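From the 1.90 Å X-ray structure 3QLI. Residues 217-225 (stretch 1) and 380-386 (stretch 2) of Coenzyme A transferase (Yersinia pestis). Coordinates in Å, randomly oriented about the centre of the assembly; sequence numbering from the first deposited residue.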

ATOM      1  N   ALA A 217       4.351   6.209 -31.606  1.00 37.17           N
ATOM      2  CA  ALA A 217       3.039   6.085 -30.981  1.00 35.39           C
ATOM      3  C   ALA A 217       2.183   5.070 -31.729  1.00 36.38           C
ATOM      4  O   ALA A 217       2.333   4.893 -32.937  1.00 38.44           O
ATOM      5  CB  ALA A 217       2.342   7.434 -30.940  1.00 31.08           C
ATOM      6  N   ILE A 218       1.297   4.391 -31.008  1.00 33.12           N
ATOM      7  CA  ILE A 218       0.311   3.540 -31.659  1.00 28.80           C
ATOM      8  C   ILE A 218      -0.986   4.320 -31.832  1.00 27.65           C
ATOM      9  O   ILE A 218      -1.195   5.348 -31.181  1.00 28.65           O
ATOM     10  CB  ILE A 218       0.067   2.226 -30.887  1.00 30.00           C
ATOM     11  CG1 ILE A 218      -0.432   2.509 -29.469  1.00 26.18           C
ATOM     12  CG2 ILE A 218       1.340   1.394 -30.844  1.00 30.32           C
ATOM     13  CD1 ILE A 218      -0.572   1.254 -28.621  1.00 31.82           C
ATOM     14  N   PRO A 219      -1.859   3.856 -32.730  1.00 28.98           N
ATOM     15  CA  PRO A 219      -3.083   4.628 -32.956  1.00 27.59           C
ATOM     16  C   PRO A 219      -3.896   4.849 -31.669  1.00 21.95           C
ATOM     17  O   PRO A 219      -4.423   5.945 -31.467  1.00 24.49           O
ATOM     18  CB  PRO A 219      -3.860   3.764 -33.959  1.00 28.78           C
ATOM     19  CG  PRO A 219      -2.800   2.954 -34.658  1.00 30.20           C
ATOM     20  CD  PRO A 219      -1.769   2.670 -33.602  1.00 29.09           C
ATOM     21  N   GLU A 220      -4.004   3.827 -30.822  1.00 22.28           N
ATOM     22  CA  GLU A 220      -4.849   3.917 -29.620  1.00 21.96           C
ATOM     23  C   GLU A 220      -4.490   5.089 -28.717  1.00 21.40           C
ATOM     24  O   GLU A 220      -5.324   5.554 -27.947  1.00 21.38           O
ATOM     25  CB  GLU A 220      -4.810   2.625 -28.808  1.00 20.43           C
ATOM     26  CG  GLU A 220      -5.358   1.420 -29.546  1.00 24.57           C
ATOM     27  CD  GLU A 220      -4.274   0.642 -30.281  1.00 28.38           C
ATOM     28  OE1 GLU A 220      -3.458   1.267 -30.993  1.00 27.48           O
ATOM     29  OE2 GLU A 220      -4.242  -0.600 -30.139  1.00 29.56           O
ATOM     30  N   TYR A 221      -3.251   5.558 -28.807  1.00 22.08           N
ATOM     31  CA  TYR A 221      -2.771   6.627 -27.933  1.00 21.37           C
ATOM     32  C   TYR A 221      -3.457   7.948 -28.220  1.00 20.58           C
ATOM     33  O   TYR A 221      -3.509   8.817 -27.359  1.00 20.50           O
ATOM     34  CB  TYR A 221      -1.254   6.819 -28.070  1.00 23.31           C
ATOM     35  CG  TYR A 221      -0.404   5.723 -27.438  1.00 22.74           C
ATOM     36  CD1 TYR A 221      -0.976   4.735 -26.648  1.00 23.73           C
ATOM     37  CD2 TYR A 221       0.971   5.689 -27.634  1.00 27.85           C
ATOM     38  CE1 TYR A 221      -0.198   3.727 -26.075  1.00 24.69           C
ATOM     39  CE2 TYR A 221       1.760   4.689 -27.070  1.00 26.80           C
ATOM     40  CZ  TYR A 221       1.172   3.715 -26.292  1.00 29.82           C
ATOM     41  OH  TYR A 221       1.958   2.729 -25.731  1.00 30.36           O
ATOM     42  N   THR A 222      -3.953   8.122 -29.438  1.00 22.11           N
ATOM     43  CA  THR A 222      -4.638   9.365 -29.758  1.00 22.98           C
ATOM     44  C   THR A 222      -5.872   9.500 -28.883  1.00 19.62           C
ATOM     45  O   THR A 222      -6.044  10.508 -28.203  1.00 19.42           O
ATOM     46  CB  THR A 222      -5.007   9.474 -31.244  1.00 22.72           C
ATOM     47  OG1 THR A 222      -3.803   9.508 -32.019  1.00 28.20           O
ATOM     48  CG2 THR A 222      -5.805  10.750 -31.502  1.00 26.67           C
ATOM     49  N   SER A 223      -6.722   8.479 -28.887  1.00 18.69           N
ATOM     50  CA  SER A 223      -7.941   8.532 -28.082  1.00 16.99           C
ATOM     51  C   SER A 223      -7.596   8.554 -26.598  1.00 17.06           C
ATOM     52  O   SER A 223      -8.180   9.298 -25.822  1.00 16.54           O
ATOM     53  CB  SER A 223      -8.826   7.320 -28.356  1.00 19.98           C
ATOM     54  OG  SER A 223      -9.806   7.201 -27.335  1.00 22.44           O
ATOM     55  N   ILE A 224      -6.656   7.704 -26.205  1.00 17.92           N
ATOM     56  CA  ILE A 224      -6.246   7.656 -24.808  1.00 15.87           C
ATOM     57  C   ILE A 224      -5.717   9.006 -24.311  1.00 16.89           C
ATOM     58  O   ILE A 224      -6.078   9.453 -23.229  1.00 16.15           O
ATOM     59  CB  ILE A 224      -5.232   6.537 -24.572  1.00 17.35           C
ATOM     60  CG1 ILE A 224      -5.906   5.180 -24.829  1.00 14.31           C
ATOM     61  CG2 ILE A 224      -4.650   6.643 -23.135  1.00 18.34           C
ATOM     62  CD1 ILE A 224      -4.961   3.969 -24.720  1.00 18.15           C
ATOM     63  N   SER A 225      -4.862   9.667 -25.088  1.00 16.80           N
ATOM     64  CA  SER A 225      -4.303  10.931 -24.620  1.00 17.19           C
ATOM     65  C   SER A 225      -5.390  11.987 -24.436  1.00 16.78           C
ATOM     66  O   SER A 225      -5.285  12.836 -23.558  1.00 17.26           O
ATOM     67  CB  SER A 225      -3.193  11.441 -25.551  1.00 18.30           C
ATOM     68  OG  SER A 225      -3.714  11.707 -26.844  1.00 20.08           O
ATOM     69  N   ILE A 380      -4.778   4.913 -14.559  1.00 11.86           N
ATOM     70  CA  ILE A 380      -3.933   3.845 -15.083  1.00 11.87           C
ATOM     71  C   ILE A 380      -4.510   3.510 -16.453  1.00 14.47           C
ATOM     72  O   ILE A 380      -5.698   3.241 -16.580  1.00 13.60           O
ATOM     73  CB  ILE A 380      -3.939   2.617 -14.175  1.00 13.24           C
ATOM     74  CG1 ILE A 380      -3.211   2.945 -12.854  1.00 16.79           C
ATOM     75  CG2 ILE A 380      -3.292   1.438 -14.893  1.00 13.24           C
ATOM     76  CD1 ILE A 380      -3.313   1.838 -11.783  1.00 16.78           C
ATOM     77  N   ALA A 381      -3.670   3.564 -17.480  1.00 12.03           N
ATOM     78  CA  ALA A 381      -4.162   3.482 -18.852  1.00 14.68           C
ATOM     79  C   ALA A 381      -3.476   2.366 -19.614  1.00 15.84           C
ATOM     80  O   ALA A 381      -2.296   2.081 -19.386  1.00 16.09           O
ATOM     81  CB  ALA A 381      -3.934   4.811 -19.567  1.00 14.28           C
ATOM     82  N   THR A 382      -4.208   1.744 -20.535  1.00 15.62           N
ATOM     83  CA  THR A 382      -3.598   0.793 -21.463  1.00 14.73           C
ATOM     84  C   THR A 382      -4.447   0.714 -22.725  1.00 16.07           C
ATOM     85  O   THR A 382      -5.666   0.877 -22.657  1.00 15.45           O
ATOM     86  CB  THR A 382      -3.516  -0.630 -20.865  1.00 16.69           C
ATOM     87  OG1 THR A 382      -3.012  -1.545 -21.852  1.00 18.66           O
ATOM     88  CG2 THR A 382      -4.894  -1.102 -20.420  1.00 16.92           C
ATOM     89  N   PRO A 383      -3.804   0.474 -23.883  1.00 16.87           N
ATOM     90  CA  PRO A 383      -4.582   0.074 -25.066  1.00 16.54           C
ATOM     91  C   PRO A 383      -5.346  -1.196 -24.696  1.00 17.79           C
ATOM     92  O   PRO A 383      -4.846  -1.965 -23.858  1.00 18.30           O
ATOM     93  CB  PRO A 383      -3.512  -0.280 -26.107  1.00 21.19           C
ATOM     94  CG  PRO A 383      -2.212   0.222 -25.558  1.00 23.57           C
ATOM     95  CD  PRO A 383      -2.347   0.372 -24.083  1.00 19.87           C
ATOM     96  N   SER A 384      -6.501  -1.443 -25.309  1.00 15.33           N
ATOM     97  CA  SER A 384      -7.332  -2.568 -24.907  1.00 16.57           C
ATOM     98  C   SER A 384      -6.820  -3.910 -25.414  1.00 16.77           C
ATOM     99  O   SER A 384      -7.193  -4.951 -24.881  1.00 17.53           O
ATOM    100  CB  SER A 384      -8.777  -2.367 -25.375  1.00 16.76           C
ATOM    101  OG  SER A 384      -8.859  -2.481 -26.783  1.00 15.69           O
ATOM    102  N   THR A 385      -5.974  -3.893 -26.443  1.00 16.87           N
ATOM    103  CA  THR A 385      -5.477  -5.138 -27.022  1.00 18.75           C
ATOM    104  C   THR A 385      -3.982  -5.095 -27.307  1.00 22.15           C
ATOM    105  O   THR A 385      -3.341  -4.048 -27.200  1.00 19.88           O
ATOM    106  CB  THR A 385      -6.196  -5.487 -28.343  1.00 20.70           C
ATOM    107  OG1 THR A 385      -5.805  -4.561 -29.366  1.00 20.90           O
ATOM    108  CG2 THR A 385      -7.697  -5.429 -28.156  1.00 18.11           C
ATOM    109  N   ALA A 386      -3.440  -6.255 -27.664  1.00 21.77           N
ATOM    110  CA  ALA A 386      -2.043  -6.378 -28.060  1.00 26.89           C
ATOM    111  C   ALA A 386      -1.976  -7.294 -29.276  1.00 27.28           C
ATOM    112  O   ALA A 386      -2.967  -7.948 -29.617  1.00 22.17           O
ATOM    113  CB  ALA A 386      -1.216  -6.950 -26.919  1.00 22.08           C
TER
HETATM  114  O   HOH W   1      -6.059  -1.801 -28.525  1.00 19.03           O

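Segments far apart in sequence often pack through a few apolar side chains, with water supplying the polar link; the contact between residues 217-225 and 380-386 of this transferase illustrates the principle. At the end of a strand, Ala381 points its methyl toward the helix, where CB lies 4.1 Å from Ile224 CG2. Thr382 turns its side chain away, and its OG1 donates a hydrogen bond to Pro383 O (2.8 Å), so the hydroxyl is satisfied within its own stretch. What Thr382 offers the helix is backbone: its O lies 3.8 Å from Ile224 CD1, a contact of van der Waals character.

Pro383 is the centre of the contact, burying more surface than any other residue here. Its CG approaches Ile218 CD1 at 3.6 Å and Tyr221 CE1 at 4.1 Å, meeting the tyrosine ring obliquely, while its N lies 3.8 Å from Ile224 CD1. One compact ring thus touches side chains from both the loop and the helix.

Beyond it, Thr385 brings polar chemistry. Its OG1 lies 4.3 Å from Glu220 OE2, too far for a direct hydrogen bond, and water 1 spans the gap: Thr385 OG1 donates to the water oxygen (2.9 Å), which in turn donates to Glu220 OE2 (2.7 Å). No direct hydrogen bond joins the two stretches.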